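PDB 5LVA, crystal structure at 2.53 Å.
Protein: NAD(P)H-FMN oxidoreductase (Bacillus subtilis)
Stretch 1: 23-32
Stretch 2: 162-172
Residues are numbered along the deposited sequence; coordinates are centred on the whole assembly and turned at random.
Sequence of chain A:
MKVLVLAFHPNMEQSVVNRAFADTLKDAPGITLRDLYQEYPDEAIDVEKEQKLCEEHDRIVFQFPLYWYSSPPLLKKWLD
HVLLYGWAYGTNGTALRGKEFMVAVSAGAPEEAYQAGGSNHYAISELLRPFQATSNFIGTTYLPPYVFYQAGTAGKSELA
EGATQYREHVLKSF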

# COMPACT_ATOMS: atom_id res chain seq x y z
N ASP A 23 -6.95 10.43 -5.70
CA ASP A 23 -8.02 11.13 -6.41
C ASP A 23 -8.54 10.38 -7.63
O ASP A 23 -9.72 10.47 -7.96
N THR A 24 -7.66 9.64 -8.28
CA THR A 24 -8.01 8.97 -9.52
C THR A 24 -8.92 7.76 -9.31
O THR A 24 -9.42 7.20 -10.27
N LEU A 25 -9.14 7.38 -8.05
CA LEU A 25 -9.93 6.19 -7.74
C LEU A 25 -11.29 6.47 -7.07
O LEU A 25 -12.05 5.54 -6.78
N LYS A 26 -11.62 7.74 -6.84
CA LYS A 26 -12.85 8.11 -6.14
C LYS A 26 -14.13 7.89 -6.94
O LYS A 26 -15.16 8.51 -6.64
N ASP A 27 -14.08 7.03 -7.94
CA ASP A 27 -15.24 6.85 -8.81
C ASP A 27 -15.10 5.56 -9.60
O ASP A 27 -16.04 5.12 -10.25
N ALA A 28 -13.92 4.96 -9.54
CA ALA A 28 -13.73 3.65 -10.13
C ALA A 28 -14.62 2.65 -9.40
O ALA A 28 -14.51 2.48 -8.19
N PRO A 29 -15.54 2.00 -10.12
CA PRO A 29 -16.31 0.97 -9.43
C PRO A 29 -15.38 -0.14 -8.99
O PRO A 29 -14.35 -0.38 -9.62
N GLY A 30 -15.72 -0.80 -7.89
CA GLY A 30 -14.89 -1.86 -7.35
C GLY A 30 -13.89 -1.38 -6.32
O GLY A 30 -13.47 -2.15 -5.47
N ILE A 31 -13.52 -0.10 -6.39
CA ILE A 31 -12.54 0.45 -5.48
C ILE A 31 -13.17 0.94 -4.19
O ILE A 31 -14.11 1.72 -4.22
N THR A 32 -12.64 0.48 -3.08
CA THR A 32 -12.91 1.04 -1.77
C THR A 32 -11.66 1.76 -1.28
O THR A 32 -10.71 1.11 -0.85
N GLY A 162 2.08 9.90 -13.72
CA GLY A 162 2.32 8.95 -12.65
C GLY A 162 1.02 8.49 -12.05
O GLY A 162 0.85 7.31 -11.74
N ALA A 163 0.08 9.42 -11.89
CA ALA A 163 -1.22 9.10 -11.31
C ALA A 163 -2.02 8.17 -12.20
O ALA A 163 -2.62 7.21 -11.72
N THR A 164 -2.02 8.44 -13.49
CA THR A 164 -2.78 7.59 -14.38
C THR A 164 -2.14 6.21 -14.45
O THR A 164 -2.82 5.21 -14.65
N GLN A 165 -0.83 6.15 -14.26
CA GLN A 165 -0.12 4.88 -14.26
C GLN A 165 -0.42 4.10 -13.00
O GLN A 165 -0.51 2.87 -13.02
N TYR A 166 -0.57 4.82 -11.89
CA TYR A 166 -0.96 4.22 -10.64
C TYR A 166 -2.32 3.55 -10.80
O TYR A 166 -2.51 2.40 -10.41
N ARG A 167 -3.26 4.26 -11.40
CA ARG A 167 -4.62 3.77 -11.56
C ARG A 167 -4.64 2.50 -12.40
O ARG A 167 -5.34 1.56 -12.08
N GLU A 168 -3.88 2.49 -13.48
CA GLU A 168 -3.89 1.33 -14.34
C GLU A 168 -3.31 0.12 -13.62
O GLU A 168 -3.79 -1.00 -13.77
N HIS A 169 -2.27 0.36 -12.83
CA HIS A 169 -1.58 -0.72 -12.15
C HIS A 169 -2.42 -1.36 -11.07
O HIS A 169 -2.44 -2.57 -10.93
N VAL A 170 -3.11 -0.54 -10.31
CA VAL A 170 -3.96 -1.00 -9.22
C VAL A 170 -5.15 -1.80 -9.74
O VAL A 170 -5.68 -2.66 -9.05
N LEU A 171 -5.55 -1.55 -10.98
CA LEU A 171 -6.73 -2.19 -11.55
C LEU A 171 -6.34 -3.31 -12.50
O LEU A 171 -7.18 -4.09 -12.93
N LYS A 172 -5.06 -3.37 -12.82
CA LYS A 172 -4.51 -4.39 -13.71
C LYS A 172 -4.72 -5.80 -13.18
O LYS A 172 -4.67 -6.04 -11.98

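The helix of stretch 2 lays one side against stretch 1, and its contacts recur at A163, Y166, R167, V170 and L171, the spacing expected of a single helical face. A163 comes first: its CB points toward stretch 1 and lies 3.9 Å from T24 CG2, a small methyl that meets the threonine methyl at van der Waals distance. T24, in the p rotamer, also brings OG1 to the edge of the Y166 ring, 3.9 Å from CD1. Y166 (chi1 t) is buried. L25 (m, t) points its CA-to-CB bond sideways, but its end comes nearer: L25 CD1 lies 3.5 Å from Y166 CE1, an apolar contact with a ring carbon, and 3.4 Å from Y166 OH, a hydroxyl hydrogen-bonded elsewhere in the structure.

R167 supplies the one hydrogen bond between the stretches. With chi1, chi2 and chi3 all t, the extended chain carries NE to 3.0 Å from T24 O, at an N-H...O angle of 160°. Its aliphatic part is useful too: CG sits 3.8 Å from L25 CD2. Separately, the guanidinium NH2 lies 3.2 Å from the A28 CB methyl, a contact without a hydrogen bond.

V170 (t) is compact and buried, its CG1 4.4 Å from both L25 CD1 and I31 CD1. L171 (m, t) closes the contact, placing CD2 3.5 Å from CD1 of I31 (m, m), two apolar side chains meeting through terminal methyls.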

# COMPACT_ATOMS: atom_id res chain seq x y z
CB ASP A 23 -7.55 12.52 -6.87
CG ASP A 23 -7.56 13.55 -5.76
OD1 ASP A 23 -8.26 13.34 -4.76
OD2 ASP A 23 -6.87 14.58 -5.91
CB THR A 24 -6.74 8.50 -10.25
OG1 THR A 24 -6.15 7.43 -9.52
CG2 THR A 24 -5.74 9.63 -10.34
CB LEU A 25 -9.11 5.26 -6.84
CG LEU A 25 -7.87 4.58 -7.44
CD1 LEU A 25 -7.14 3.80 -6.38
CD2 LEU A 25 -8.22 3.66 -8.59
CB LYS A 26 -12.82 9.59 -5.71
CG LYS A 26 -11.61 10.04 -4.92
CD LYS A 26 -11.49 11.57 -4.99
CE LYS A 26 -10.93 12.15 -3.70
NZ LYS A 26 -10.01 11.18 -3.02
CB ASP A 27 -15.40 8.04 -9.76
CG ASP A 27 -14.11 8.36 -10.52
OD1 ASP A 27 -13.01 8.09 -9.99
OD2 ASP A 27 -14.21 8.89 -11.65
CB ALA A 28 -12.28 3.23 -10.06
CB PRO A 29 -17.29 0.48 -10.51
CG PRO A 29 -17.32 1.57 -11.52
CD PRO A 29 -15.96 2.17 -11.52
CB ILE A 31 -11.77 1.63 -6.09
CG1 ILE A 31 -11.08 1.22 -7.39
CG2 ILE A 31 -10.72 2.11 -5.13
CD1 ILE A 31 -9.99 0.25 -7.17
CB THR A 32 -13.29 -0.04 -0.78
OG1 THR A 32 -14.28 -0.89 -1.36
CG2 THR A 32 -13.80 0.53 0.51
CB ALA A 163 -2.02 10.38 -11.04
CB THR A 164 -2.93 8.21 -15.79
OG1 THR A 164 -3.42 7.23 -16.70
CG2 THR A 164 -1.64 8.71 -16.30
CB GLN A 165 1.38 5.09 -14.41
CG GLN A 165 1.81 5.40 -15.82
CD GLN A 165 1.36 4.35 -16.80
OE1 GLN A 165 1.30 3.17 -16.47
NE2 GLN A 165 1.04 4.76 -18.01
CB TYR A 166 -0.99 5.29 -9.54
CG TYR A 166 -1.81 4.97 -8.31
CD1 TYR A 166 -3.17 5.25 -8.27
CD2 TYR A 166 -1.22 4.44 -7.18
CE1 TYR A 166 -3.92 4.98 -7.15
CE2 TYR A 166 -1.96 4.16 -6.05
CZ TYR A 166 -3.31 4.44 -6.04
OH TYR A 166 -4.05 4.17 -4.92
CB ARG A 167 -5.51 4.83 -12.18
CG ARG A 167 -7.00 4.52 -12.07
CD ARG A 167 -7.82 5.33 -13.05
NE ARG A 167 -9.23 5.36 -12.68
CZ ARG A 167 -10.17 4.59 -13.22
NH1 ARG A 167 -9.86 3.74 -14.18
NH2 ARG A 167 -11.42 4.70 -12.82
CB GLU A 168 -3.12 1.60 -15.63
CG GLU A 168 -3.04 0.37 -16.49
CD GLU A 168 -2.34 0.61 -17.81
OE1 GLU A 168 -2.30 1.78 -18.25
OE2 GLU A 168 -1.86 -0.38 -18.40
CB HIS A 169 -0.28 -0.21 -11.53
CG HIS A 169 0.68 -1.30 -11.19
ND1 HIS A 169 0.68 -1.93 -9.97
CD2 HIS A 169 1.65 -1.89 -11.92
CE1 HIS A 169 1.63 -2.85 -9.95
NE2 HIS A 169 2.23 -2.84 -11.12
CB VAL A 170 -4.44 0.21 -8.37
CG1 VAL A 170 -5.57 -0.18 -7.44
CG2 VAL A 170 -3.28 0.78 -7.58
CB LEU A 171 -7.58 -1.15 -12.28
CG LEU A 171 -8.17 -0.04 -11.41
CD1 LEU A 171 -8.81 1.03 -12.28
CD2 LEU A 171 -9.19 -0.62 -10.47
CB LYS A 172 -3.02 -4.13 -13.91
CG LYS A 172 -2.36 -4.86 -15.04
CD LYS A 172 -0.86 -4.76 -14.91
CE LYS A 172 -0.18 -4.71 -16.26
NZ LYS A 172 0.69 -5.91 -16.43